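Local coordinates for protein thermophilic dibenzothiophene desulfurization enzyme C (Paenibacillus sp. A11-2, PDB 5XDC) that probably oxidises dibenzothiophene to its sulfoxide and then its sulfone with reduced FMN and molecular oxygen, as a tetrameric flavin monooxygenase of the DszC family, at residues L87-G92 and F158-A163; F95-Y100 and R167-A172; A142-L145 and S149-I152; E269-S274 and A297-F302; P293-I298 and Y360-A365. All coordinates share one frame; numbering follows the deposited sequence. Where two conformers were deposited one is given.

Interaction 1: residues L87-G92 and F158-A163. With IND (indole), chain J.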
# COMPACT_ATOMS: atom_id res chain seq x y z
N LEU B 87 22.59 2.37 -20.36
CA LEU B 87 23.16 3.55 -20.99
C LEU B 87 22.78 4.82 -20.22
O LEU B 87 23.61 5.72 -20.07
CB LEU B 87 22.73 3.63 -22.45
CG LEU B 87 23.44 2.64 -23.37
CD1 LEU B 87 22.78 2.54 -24.73
CD2 LEU B 87 24.91 3.03 -23.52
N GLY B 88 21.56 4.90 -19.70
CA GLY B 88 21.23 6.01 -18.82
C GLY B 88 22.12 6.07 -17.59
O GLY B 88 22.60 7.13 -17.19
N HIS B 89 22.35 4.91 -16.97
CA HIS B 89 23.26 4.81 -15.83
C HIS B 89 24.67 5.25 -16.20
O HIS B 89 25.29 6.05 -15.50
CB HIS B 89 23.20 3.36 -15.32
CG HIS B 89 24.27 2.98 -14.36
ND1 HIS B 89 23.98 2.37 -13.16
CD2 HIS B 89 25.62 3.02 -14.45
CE1 HIS B 89 25.11 2.09 -12.53
NE2 HIS B 89 26.12 2.49 -13.28
N LEU B 90 25.20 4.74 -17.31
CA LEU B 90 26.56 5.10 -17.70
C LEU B 90 26.66 6.60 -17.94
O LEU B 90 27.59 7.26 -17.46
CB LEU B 90 26.98 4.33 -18.96
CG LEU B 90 27.22 2.83 -18.81
CD1 LEU B 90 27.34 2.19 -20.17
CD2 LEU B 90 28.46 2.60 -17.95
N PHE B 91 25.70 7.14 -18.68
CA PHE B 91 25.63 8.57 -18.96
C PHE B 91 25.49 9.38 -17.67
O PHE B 91 26.26 10.31 -17.42
CB PHE B 91 24.47 8.77 -19.93
CG PHE B 91 24.28 10.19 -20.42
CD1 PHE B 91 25.10 10.72 -21.39
CD2 PHE B 91 23.21 10.94 -19.95
CE1 PHE B 91 24.90 12.00 -21.86
CE2 PHE B 91 23.01 12.24 -20.42
CZ PHE B 91 23.84 12.76 -21.39
N GLY B 92 24.57 8.98 -16.79
CA GLY B 92 24.40 9.69 -15.53
C GLY B 92 25.65 9.65 -14.65
O GLY B 92 26.04 10.67 -14.07
N PHE B 158 32.48 -2.75 -7.63
CA PHE B 158 31.42 -1.84 -8.08
C PHE B 158 32.02 -0.57 -8.69
O PHE B 158 31.81 0.55 -8.22
CB PHE B 158 30.47 -1.49 -6.94
CG PHE B 158 29.47 -2.59 -6.65
CD1 PHE B 158 28.28 -2.66 -7.37
CD2 PHE B 158 29.72 -3.54 -5.68
CE1 PHE B 158 27.36 -3.67 -7.11
CE2 PHE B 158 28.81 -4.54 -5.41
CZ PHE B 158 27.63 -4.61 -6.13
N CYS B 159 32.74 -0.79 -9.79
CA CYS B 159 33.39 0.28 -10.53
C CYS B 159 32.58 0.60 -11.79
O CYS B 159 32.94 0.28 -12.92
CB CYS B 159 34.81 -0.15 -10.89
SG CYS B 159 35.85 -0.43 -9.48
N SER B 160 31.45 1.28 -11.57
CA SER B 160 30.52 1.53 -12.66
C SER B 160 31.18 2.24 -13.83
O SER B 160 31.95 3.19 -13.66
CB SER B 160 29.34 2.36 -12.15
OG SER B 160 28.72 1.72 -11.06
N GLY B 161 30.88 1.78 -15.03
CA GLY B 161 31.40 2.40 -16.23
C GLY B 161 32.90 2.30 -16.36
O GLY B 161 33.51 3.13 -17.04
N SER B 162 33.51 1.29 -15.75
CA SER B 162 34.96 1.20 -15.74
C SER B 162 35.55 0.67 -17.04
O SER B 162 36.76 0.78 -17.24
CB SER B 162 35.43 0.33 -14.57
OG SER B 162 34.83 -0.95 -14.59
N ALA B 163 34.74 0.12 -17.93
CA ALA B 163 35.22 -0.37 -19.21
C ALA B 163 35.08 0.73 -20.25
O ALA B 163 34.12 1.50 -20.22
CB ALA B 163 34.44 -1.60 -19.67
N1 IND J . 24.29 -1.55 -10.66
C2 IND J . 25.27 -0.95 -11.32
C3 IND J . 25.94 -0.40 -10.37
C4 IND J . 25.98 -0.11 -7.89
C5 IND J . 25.25 -0.48 -6.76
C6 IND J . 24.09 -1.28 -6.87
C7 IND J . 23.66 -1.71 -8.12
C8 IND J . 24.37 -1.35 -9.25
C9 IND J . 25.55 -0.53 -9.13
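H89 presents the edge of its imidazole to S160: NE2 lies 3.4 Å from S160 CB, with that carbon near the ring plane, a van der Waals touch of ring nitrogen on methylene. The histidine, on helix segment L87-G92, reaches the loop F158-A163 because its CG stands anti to the backbone N (chi1 167°), which swings the ring off the side of the helix. In a second such touch, L90 CD2 presses on G161, 3.4 Å from its CA, tighter than usual for two carbons. Glycine suits this place twice over, since a CB would run into L90 CD2 and the positive phi of 64° is easy for a residue without one; G161 sits inside a type II beta turn from C159 to S162.

The contact brings the N-terminal helical and middle beta regions of an acyl-CoA dehydrogenase-like fold together at the pocket that holds indole here and probably the substrate. Indole touches both segments: its C2 is 3.3 Å from H89 CE1, its C4 is 3.5 Å from F158 CD1, and its C3 is 3.6 Å from S160 OG.

Hydrogen bonding is directed elsewhere, S160 OG to S212 and the S160 backbone to N126. S160 and N126 also bind FMN in another structure of this enzyme, while Y93, a further FMN residue, stacks on H89.

Interaction 2: residues F95-Y100 and R167-A172; sequences FSNFAY and RLLVFA
One face of the Y100 ring receives the edge of F171 in a T-shaped stack, with ring centroids 5.0 Å apart and planes at 80°. F171 CZ stands 3.7 Å above the phenol plane, displaced toward its rim, while F171 CE2 comes within 3.5 Å of Y100 CZ. W247 also meets Y100 edge-to-face, and F104 stacks on it. The weakly positive C-H edge of phenylalanine thus meets the electron-rich face of tyrosine, and the side chains of Y100 and F171 approach from opposite directions. Y100 can meet the strand because its CG is anti to the main-chain N (chi1 -166°), which carries the ring away from the helix toward F171.

L169 crosses the tyrosine at about a right angle and packs near its root, CD2 lying 3.7 Å from Y100 CB. The same methyl is 3.8 Å from N97 OD1, a van der Waals touch only; that oxygen accepts its hydrogen bond from ND2 of N126, an FMN-binding residue.

Helix 85-104 here rests on strand 167-174 of the middle beta domain, a joint between the helical and beta parts of the acyl-CoA dehydrogenase fold; the axes of the two segments approach to 9.4 Å at 64°. L169 and F171, two residues apart on the strand, both direct their side chains to the helix. Exchanging Y100 for alanine would probably leave the F171 edge without its aromatic face and open a gap beside L169.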
# COMPACT_ATOMS: atom_id res chain seq x y z
N PHE B 95 28.33 12.12 -15.35
CA PHE B 95 28.16 13.44 -14.74
C PHE B 95 28.38 13.43 -13.23
O PHE B 95 28.81 14.45 -12.67
CB PHE B 95 26.78 14.00 -15.10
CG PHE B 95 26.66 14.32 -16.56
CD1 PHE B 95 27.33 15.40 -17.10
CD2 PHE B 95 25.98 13.47 -17.41
CE1 PHE B 95 27.25 15.66 -18.45
CE2 PHE B 95 25.90 13.72 -18.75
CZ PHE B 95 26.55 14.82 -19.28
N SER B 96 28.12 12.32 -12.54
CA SER B 96 28.54 12.22 -11.15
C SER B 96 30.05 12.33 -11.03
O SER B 96 30.57 13.07 -10.19
CB SER B 96 28.06 10.91 -10.52
OG SER B 96 28.62 10.72 -9.24
N ASN B 97 30.78 11.62 -11.90
CA ASN B 97 32.23 11.68 -11.90
C ASN B 97 32.70 13.09 -12.25
O ASN B 97 33.59 13.64 -11.58
CB ASN B 97 32.80 10.67 -12.89
CG ASN B 97 32.43 9.22 -12.55
OD1 ASN B 97 32.24 8.88 -11.39
ND2 ASN B 97 32.34 8.38 -13.56
N PHE B 98 32.09 13.69 -13.26
CA PHE B 98 32.43 15.05 -13.64
C PHE B 98 32.18 16.02 -12.50
O PHE B 98 33.01 16.90 -12.23
CB PHE B 98 31.62 15.47 -14.86
CG PHE B 98 31.88 16.88 -15.26
CD1 PHE B 98 32.95 17.18 -16.08
CD2 PHE B 98 31.11 17.91 -14.75
CE1 PHE B 98 33.22 18.48 -16.43
CE2 PHE B 98 31.40 19.24 -15.10
CZ PHE B 98 32.45 19.50 -15.94
N ALA B 99 31.05 15.89 -11.81
CA ALA B 99 30.77 16.77 -10.69
C ALA B 99 31.85 16.69 -9.63
O ALA B 99 32.26 17.71 -9.08
CB ALA B 99 29.40 16.44 -10.09
N TYR B 100 32.31 15.48 -9.30
CA TYR B 100 33.38 15.35 -8.32
C TYR B 100 34.62 16.10 -8.78
O TYR B 100 35.23 16.84 -8.01
CB TYR B 100 33.69 13.87 -8.06
CG TYR B 100 34.54 13.69 -6.83
CD1 TYR B 100 35.92 13.88 -6.87
CD2 TYR B 100 33.95 13.39 -5.61
CE1 TYR B 100 36.68 13.75 -5.73
CE2 TYR B 100 34.71 13.26 -4.47
CZ TYR B 100 36.08 13.45 -4.52
OH TYR B 100 36.83 13.33 -3.39
N ARG B 167 38.97 8.17 -18.74
CA ARG B 167 39.58 8.43 -17.45
C ARG B 167 38.74 7.73 -16.40
O ARG B 167 37.52 7.59 -16.55
CB ARG B 167 39.66 9.94 -17.12
CG ARG B 167 40.62 10.77 -17.97
CD ARG B 167 42.05 10.36 -17.68
NE ARG B 167 43.06 11.22 -18.32
CZ ARG B 167 43.51 11.07 -19.56
NH1 ARG B 167 43.06 10.11 -20.34
NH2 ARG B 167 44.45 11.89 -20.02
N LEU B 168 39.40 7.29 -15.34
CA LEU B 168 38.77 6.73 -14.15
C LEU B 168 38.92 7.69 -12.98
O LEU B 168 40.03 8.15 -12.68
CB LEU B 168 39.38 5.38 -13.77
CG LEU B 168 39.24 4.26 -14.79
CD1 LEU B 168 40.06 3.04 -14.36
CD2 LEU B 168 37.79 3.90 -14.94
N LEU B 169 37.82 7.96 -12.30
CA LEU B 169 37.84 8.62 -11.01
C LEU B 169 38.12 7.57 -9.94
O LEU B 169 37.28 6.69 -9.69
CB LEU B 169 36.51 9.33 -10.77
CG LEU B 169 36.35 10.06 -9.44
CD1 LEU B 169 37.38 11.20 -9.30
CD2 LEU B 169 34.91 10.59 -9.28
N VAL B 170 39.28 7.65 -9.30
CA VAL B 170 39.77 6.59 -8.42
C VAL B 170 39.83 7.13 -7.00
O VAL B 170 40.16 8.30 -6.77
CB VAL B 170 41.15 6.07 -8.88
CG1 VAL B 170 41.69 5.05 -7.92
CG2 VAL B 170 41.06 5.48 -10.27
N PHE B 171 39.49 6.27 -6.03
CA PHE B 171 39.56 6.58 -4.61
C PHE B 171 40.40 5.54 -3.89
O PHE B 171 40.29 4.35 -4.17
CB PHE B 171 38.16 6.61 -4.00
CG PHE B 171 37.31 7.74 -4.50
CD1 PHE B 171 36.61 7.61 -5.68
CD2 PHE B 171 37.19 8.90 -3.78
CE1 PHE B 171 35.82 8.65 -6.15
CE2 PHE B 171 36.40 9.94 -4.25
CZ PHE B 171 35.71 9.80 -5.42
N ALA B 172 41.21 6.00 -2.94
CA ALA B 172 42.05 5.12 -2.14
C ALA B 172 42.27 5.74 -0.78
O ALA B 172 42.02 6.93 -0.57
CB ALA B 172 43.39 4.84 -2.83

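Interaction 3: residues A142-L145 and S149-I152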
# COMPACT_ATOMS: atom_id res chain seq x y z
N ALA B 142 46.67 3.83 -0.84
CA ALA B 142 47.53 4.79 -1.52
C ALA B 142 48.78 5.00 -0.67
O ALA B 142 48.69 5.57 0.42
CB ALA B 142 46.79 6.11 -1.75
N THR B 143 49.93 4.53 -1.16
CA THR B 143 51.19 4.67 -0.44
C THR B 143 51.96 5.86 -1.00
O THR B 143 52.18 5.92 -2.22
CB THR B 143 52.02 3.40 -0.56
OG1 THR B 143 51.28 2.30 -0.01
CG2 THR B 143 53.33 3.53 0.20
N PRO B 144 52.35 6.84 -0.19
CA PRO B 144 53.02 8.02 -0.76
C PRO B 144 54.41 7.70 -1.27
O PRO B 144 55.17 6.94 -0.65
CB PRO B 144 53.08 9.00 0.42
CG PRO B 144 52.98 8.15 1.63
CD PRO B 144 52.12 6.98 1.26
N LEU B 145 54.73 8.28 -2.42
CA LEU B 145 56.06 8.24 -3.01
C LEU B 145 56.78 9.57 -2.81
O LEU B 145 56.14 10.61 -2.63
CB LEU B 145 55.95 7.93 -4.51
CG LEU B 145 55.39 6.54 -4.81
CD1 LEU B 145 54.94 6.46 -6.25
CD2 LEU B 145 56.43 5.48 -4.50
N SER B 149 53.67 11.68 -5.64
CA SER B 149 52.79 10.69 -6.25
C SER B 149 52.32 9.70 -5.18
O SER B 149 52.84 9.65 -4.06
CB SER B 149 53.49 9.95 -7.38
OG SER B 149 53.82 10.80 -8.46
N TYR B 150 51.34 8.89 -5.55
CA TYR B 150 50.87 7.81 -4.69
C TYR B 150 50.87 6.51 -5.49
O TYR B 150 50.56 6.51 -6.69
CB TYR B 150 49.45 8.07 -4.15
CG TYR B 150 49.41 9.00 -2.96
CD1 TYR B 150 49.62 8.52 -1.68
CD2 TYR B 150 49.19 10.36 -3.12
CE1 TYR B 150 49.60 9.36 -0.59
CE2 TYR B 150 49.16 11.21 -2.02
CZ TYR B 150 49.37 10.70 -0.77
OH TYR B 150 49.35 11.53 0.33
N GLU B 151 51.22 5.42 -4.83
CA GLU B 151 51.14 4.10 -5.42
C GLU B 151 49.86 3.45 -4.92
O GLU B 151 49.65 3.34 -3.71
CB GLU B 151 52.36 3.25 -5.06
CG GLU B 151 52.36 1.91 -5.81
CD GLU B 151 53.38 0.95 -5.26
OE1 GLU B 151 53.00 -0.17 -4.86
OE2 GLU B 151 54.58 1.30 -5.22
N ILE B 152 49.01 3.02 -5.87
CA ILE B 152 47.69 2.47 -5.57
C ILE B 152 47.75 0.96 -5.69
O ILE B 152 48.21 0.44 -6.71
CB ILE B 152 46.62 3.03 -6.52
CG1 ILE B 152 46.71 4.55 -6.61
CG2 ILE B 152 45.23 2.59 -6.06
CD1 ILE B 152 46.53 5.25 -5.30
O HOH W 1 49.34 1.23 -1.83
O HOH W 2 53.14 11.38 -1.84
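E151 O is gripped twice: T143 N donates to it at 2.8 Å, nearly straight (171°), and a water donates to it while also bonding T143 OG1. The return bond, E151 N to T143 O, is also 2.8 Å, making T143 and E151 a hydrogen-bonded antiparallel pair. Toward the turn, L145 N donates to S149 O at 2.9 Å, and a second water joins that oxygen to L145 O; L145 CD1 also packs 3.9 Å from S149 CB.

A142 with I152 and P144 with Y150 are the flanking non-hydrogen-bonded pairs. Proline suits its place, where no N-H is needed. With CG anti to the carbonyl carbon (chi1 -80°), the Y150 ring leans across the partner strand, CE1 3.6 Å from P144 CB and CD1 3.7 Å from A142 CB; I152 CD1 meets the same methyl at 3.7 Å. A glycine in place of Y150 would probably strip P144 CB and A142 CB of that ring and open a gap beside them. The other face carries T143 and E151, partly exposed as suits polar groups.

This beta hairpin belongs to the mixed sheet of the middle domain, A142 bonding through its backbone to strand 167-174, Y150 and I152 to strand 220-222.

Interaction 4: residues E269-S274 and A297-F302; sequences EAAHYS and AIYGEF
Helix segments E269-S274 and A297-F302 run antiparallel at 161°, their segment axes 11.8 Å apart at closest approach, a separation wide enough that one large side chain, Y299, spans most of it. Its CG lies anti to its carbonyl carbon (chi1 -79°), and the ring extends from there to the opposite helix, where the phenol oxygen arrives among A270, A271 and S274.

The polar anchor is a short hydrogen bond of 2.7 Å between Y299 OH and S274 OG; either hydroxyl could be the donor. S274 OG lies at the edge of the tyrosine ring, near its plane, so the serine meets the phenol from the rim. A270 O is also close, 2.9 Å from Y299 OH. Serine suits the spot because it is small enough to let the phenol in, yet supplies a polar partner for a hydroxyl that is buried between helices.

The two alanines complete the seat. A270 CB comes within 3.4 Å of Y299 OH, and A271 CB packs at 4.0 Å from Y299 CE1. Being small, they leave room for the ring, so the surface of this helix matches the long tyrosine opposite.

L403 of the third subunit packs on S274 and Y299, and F402 of the same subunit on A271, which places the contact beside a subunit interface. Both helices, 247-276 and 293-324, belong to the C-terminal helical domain of the acyl-CoA dehydrogenase fold. Y299 also rests on L267 of helix 247-276 and on A362 of helix 331-363, whose M363 touches A270.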
# COMPACT_ATOMS: atom_id res chain seq x y z
N GLU B 269 5.85 1.47 -22.54
CA GLU B 269 5.95 0.16 -23.20
C GLU B 269 4.74 -0.70 -22.86
O GLU B 269 4.21 -1.41 -23.72
CB GLU B 269 7.24 -0.54 -22.79
CG GLU B 269 7.42 -1.97 -23.30
CD GLU B 269 7.83 -2.03 -24.76
OE1 GLU B 269 8.03 -3.17 -25.26
OE2 GLU B 269 7.94 -0.97 -25.42
N ALA B 270 4.30 -0.67 -21.60
CA ALA B 270 3.11 -1.40 -21.22
C ALA B 270 1.90 -0.89 -22.00
O ALA B 270 1.13 -1.68 -22.56
CB ALA B 270 2.88 -1.28 -19.72
N ALA B 271 1.73 0.44 -22.06
CA ALA B 271 0.59 1.00 -22.77
C ALA B 271 0.57 0.54 -24.22
O ALA B 271 -0.49 0.16 -24.76
CB ALA B 271 0.63 2.53 -22.69
N HIS B 272 1.73 0.56 -24.87
CA HIS B 272 1.84 0.08 -26.24
C HIS B 272 1.38 -1.37 -26.37
O HIS B 272 0.63 -1.71 -27.29
CB HIS B 272 3.28 0.24 -26.72
CG HIS B 272 3.50 -0.26 -28.12
ND1 HIS B 272 3.91 -1.55 -28.39
CD2 HIS B 272 3.35 0.34 -29.32
CE1 HIS B 272 4.01 -1.71 -29.70
NE2 HIS B 272 3.68 -0.58 -30.28
N TYR B 273 1.81 -2.23 -25.44
CA TYR B 273 1.39 -3.62 -25.45
C TYR B 273 -0.12 -3.74 -25.25
O TYR B 273 -0.79 -4.50 -25.95
CB TYR B 273 2.11 -4.41 -24.36
CG TYR B 273 1.74 -5.86 -24.36
CD1 TYR B 273 0.62 -6.32 -23.67
CD2 TYR B 273 2.51 -6.80 -25.06
CE1 TYR B 273 0.28 -7.65 -23.67
CE2 TYR B 273 2.16 -8.13 -25.07
CZ TYR B 273 1.05 -8.55 -24.38
OH TYR B 273 0.73 -9.89 -24.41
N SER B 274 -0.66 -2.99 -24.28
CA SER B 274 -2.09 -3.06 -24.01
C SER B 274 -2.90 -2.67 -25.24
O SER B 274 -3.90 -3.32 -25.56
CB SER B 274 -2.43 -2.15 -22.83
OG SER B 274 -2.01 -2.72 -21.60
N ALA B 297 -7.55 1.83 -14.26
CA ALA B 297 -7.16 2.27 -12.92
C ALA B 297 -5.67 2.06 -12.67
O ALA B 297 -5.02 2.89 -12.03
CB ALA B 297 -7.99 1.54 -11.87
N ILE B 298 -5.11 0.97 -13.18
CA ILE B 298 -3.68 0.73 -13.01
C ILE B 298 -2.89 1.80 -13.75
O ILE B 298 -1.98 2.42 -13.18
CB ILE B 298 -3.30 -0.68 -13.47
CG1 ILE B 298 -3.83 -1.71 -12.48
CG2 ILE B 298 -1.77 -0.82 -13.63
CD1 ILE B 298 -3.77 -3.13 -12.98
N TYR B 299 -3.22 2.04 -15.02
CA TYR B 299 -2.52 3.08 -15.76
C TYR B 299 -2.69 4.44 -15.11
O TYR B 299 -1.74 5.22 -15.03
CB TYR B 299 -2.98 3.11 -17.22
CG TYR B 299 -2.33 2.01 -18.02
CD1 TYR B 299 -0.99 2.09 -18.39
CD2 TYR B 299 -3.04 0.88 -18.42
CE1 TYR B 299 -0.38 1.08 -19.10
CE2 TYR B 299 -2.43 -0.12 -19.13
CZ TYR B 299 -1.10 -0.01 -19.47
OH TYR B 299 -0.48 -1.01 -20.19
N GLY B 300 -3.89 4.73 -14.61
CA GLY B 300 -4.14 6.04 -14.03
C GLY B 300 -3.37 6.25 -12.74
O GLY B 300 -2.77 7.31 -12.53
N GLU B 301 -3.37 5.25 -11.86
CA GLU B 301 -2.66 5.38 -10.59
C GLU B 301 -1.18 5.65 -10.83
O GLU B 301 -0.60 6.57 -10.24
CB GLU B 301 -2.83 4.11 -9.76
N PHE B 302 -0.56 4.86 -11.70
CA PHE B 302 0.88 5.00 -11.90
C PHE B 302 1.23 6.22 -12.74
O PHE B 302 2.22 6.90 -12.44
CB PHE B 302 1.44 3.73 -12.52
CG PHE B 302 1.47 2.58 -11.57
CD1 PHE B 302 2.07 2.71 -10.34
CD2 PHE B 302 0.89 1.36 -11.90
CE1 PHE B 302 2.11 1.66 -9.46
CE2 PHE B 302 0.93 0.31 -11.01
CZ PHE B 302 1.52 0.46 -9.79

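Interaction 5: residues P293-I298 and Y360-A365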
# COMPACT_ATOMS: atom_id res chain seq x y z
N PRO B 293 -12.26 -1.22 -16.63
CA PRO B 293 -12.09 -0.21 -15.58
C PRO B 293 -10.87 -0.46 -14.72
O PRO B 293 -10.28 0.50 -14.20
CB PRO B 293 -13.38 -0.32 -14.76
CG PRO B 293 -13.90 -1.68 -15.05
CD PRO B 293 -13.52 -1.97 -16.47
N TYR B 294 -10.47 -1.72 -14.55
CA TYR B 294 -9.36 -2.05 -13.67
C TYR B 294 -8.02 -1.88 -14.39
O TYR B 294 -7.05 -1.43 -13.77
CB TYR B 294 -9.57 -3.47 -13.13
CG TYR B 294 -10.95 -3.63 -12.48
CD1 TYR B 294 -11.36 -2.76 -11.47
CD2 TYR B 294 -11.84 -4.60 -12.91
CE1 TYR B 294 -12.61 -2.86 -10.88
CE2 TYR B 294 -13.11 -4.72 -12.33
CZ TYR B 294 -13.48 -3.85 -11.31
OH TYR B 294 -14.72 -3.95 -10.72
N VAL B 295 -7.98 -2.14 -15.70
CA VAL B 295 -6.82 -1.79 -16.51
C VAL B 295 -6.60 -0.28 -16.48
O VAL B 295 -5.48 0.20 -16.26
CB VAL B 295 -6.99 -2.28 -17.96
CG1 VAL B 295 -5.87 -1.76 -18.87
CG2 VAL B 295 -7.05 -3.80 -18.00
N LEU B 296 -7.67 0.48 -16.70
CA LEU B 296 -7.55 1.93 -16.70
C LEU B 296 -7.08 2.45 -15.34
O LEU B 296 -6.30 3.41 -15.28
CB LEU B 296 -8.90 2.56 -17.08
CG LEU B 296 -9.22 2.44 -18.57
CD1 LEU B 296 -10.64 2.88 -18.86
CD2 LEU B 296 -8.25 3.27 -19.39
N ALA B 297 -7.55 1.83 -14.26
CA ALA B 297 -7.16 2.27 -12.92
C ALA B 297 -5.67 2.06 -12.67
O ALA B 297 -5.02 2.89 -12.03
CB ALA B 297 -7.99 1.54 -11.87
N ILE B 298 -5.11 0.97 -13.18
CA ILE B 298 -3.68 0.73 -13.01
C ILE B 298 -2.89 1.80 -13.75
O ILE B 298 -1.98 2.42 -13.18
CB ILE B 298 -3.30 -0.68 -13.47
CG1 ILE B 298 -3.83 -1.71 -12.48
CG2 ILE B 298 -1.77 -0.82 -13.63
CD1 ILE B 298 -3.77 -3.13 -12.98
N TYR B 360 2.11 -5.74 -15.19
CA TYR B 360 1.72 -7.02 -15.78
C TYR B 360 0.23 -7.28 -15.57
O TYR B 360 -0.43 -7.88 -16.43
CB TYR B 360 2.54 -8.17 -15.19
CG TYR B 360 3.89 -8.38 -15.84
CD1 TYR B 360 4.01 -9.16 -16.98
CD2 TYR B 360 5.04 -7.82 -15.31
CE1 TYR B 360 5.24 -9.36 -17.59
CE2 TYR B 360 6.28 -8.03 -15.91
CZ TYR B 360 6.37 -8.79 -17.05
OH TYR B 360 7.59 -8.99 -17.66
N GLU B 361 -0.30 -6.85 -14.42
CA GLU B 361 -1.70 -7.09 -14.11
C GLU B 361 -2.61 -6.39 -15.12
O GLU B 361 -3.70 -6.89 -15.43
CB GLU B 361 -1.99 -6.60 -12.69
CG GLU B 361 -3.33 -7.00 -12.14
CD GLU B 361 -3.49 -6.65 -10.66
OE1 GLU B 361 -4.44 -5.92 -10.33
OE2 GLU B 361 -2.68 -7.11 -9.82
N ALA B 362 -2.16 -5.27 -15.68
CA ALA B 362 -2.92 -4.57 -16.69
C ALA B 362 -2.77 -5.20 -18.07
O ALA B 362 -3.69 -5.13 -18.89
CB ALA B 362 -2.49 -3.10 -16.76
N MET B 363 -1.62 -5.83 -18.34
CA MET B 363 -1.32 -6.36 -19.66
C MET B 363 -1.87 -7.76 -19.87
O MET B 363 -2.26 -8.09 -21.00
CB MET B 363 0.20 -6.36 -19.89
CG MET B 363 0.79 -4.98 -20.05
SD MET B 363 2.53 -4.99 -20.52
CE MET B 363 3.24 -5.50 -18.98
N GLY B 364 -1.88 -8.59 -18.83
CA GLY B 364 -2.44 -9.93 -18.89
C GLY B 364 -1.39 -11.01 -19.09
O GLY B 364 -0.19 -10.75 -19.26
N ALA B 365 -1.88 -12.25 -19.12
CA ALA B 365 -1.02 -13.42 -19.01
C ALA B 365 -0.01 -13.51 -20.15
O ALA B 365 1.13 -13.95 -19.95
CB ALA B 365 -1.86 -14.69 -18.95
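A362 and I298 bury the most surface here, the alanine CB facing the isoleucine with I298 CG2 3.9 Å away. The other branch of I298 reaches farther: its CG1 is anti to the carbonyl carbon (chi1 -72°) and the chain runs on extended, bringing CD1 to 3.8 Å from A362 N. There the methyl also meets E361, whose side chain it crosses at about a right angle, with CD1 3.9 Å from E361 CB. A branched apolar residue suits this spot because its two arms cover both the alanine methyl and the neighbouring backbone.

The start of helix 293-324 thereby packs against the end of helix 331-363 in the C-terminal helical domain. The small alanine lets the backbones come close, V295 CA and A362 CA being 4.8 Å apart. The second helix ends at G364, and A365 beyond it contributes to FMN binding in another structure of this enzyme.

V295 is the third participant, laying CG2 3.7 Å from A362 O. In the conformer given, one of two deposited, E361 OE2 forms a salt bridge to R350 of the second subunit.

How the interactions relate
Interactions 1 and 2 both use helix 85-104 and have centres about 11 Å apart; S162 CA touches L168 CD2 at 4.0 Å. Interaction 1 lines the indole pocket, whereas N97 of interaction 2 has its side chain about 11 Å from indole. Interaction 3 continues outward through the same sheet, A142 CB meeting A172 CB of interaction 2 at 3.8 Å. At the far side of the chain, interactions 4 and 5 share A297 and I298; Y299 CE2 lies 3.8 Å from A362 CB and A270 CA 3.7 Å from M363 SD, so three helices pack together. Their centres are about 29 and 34 Å from that of interaction 1, yet A365 touches another bound indole.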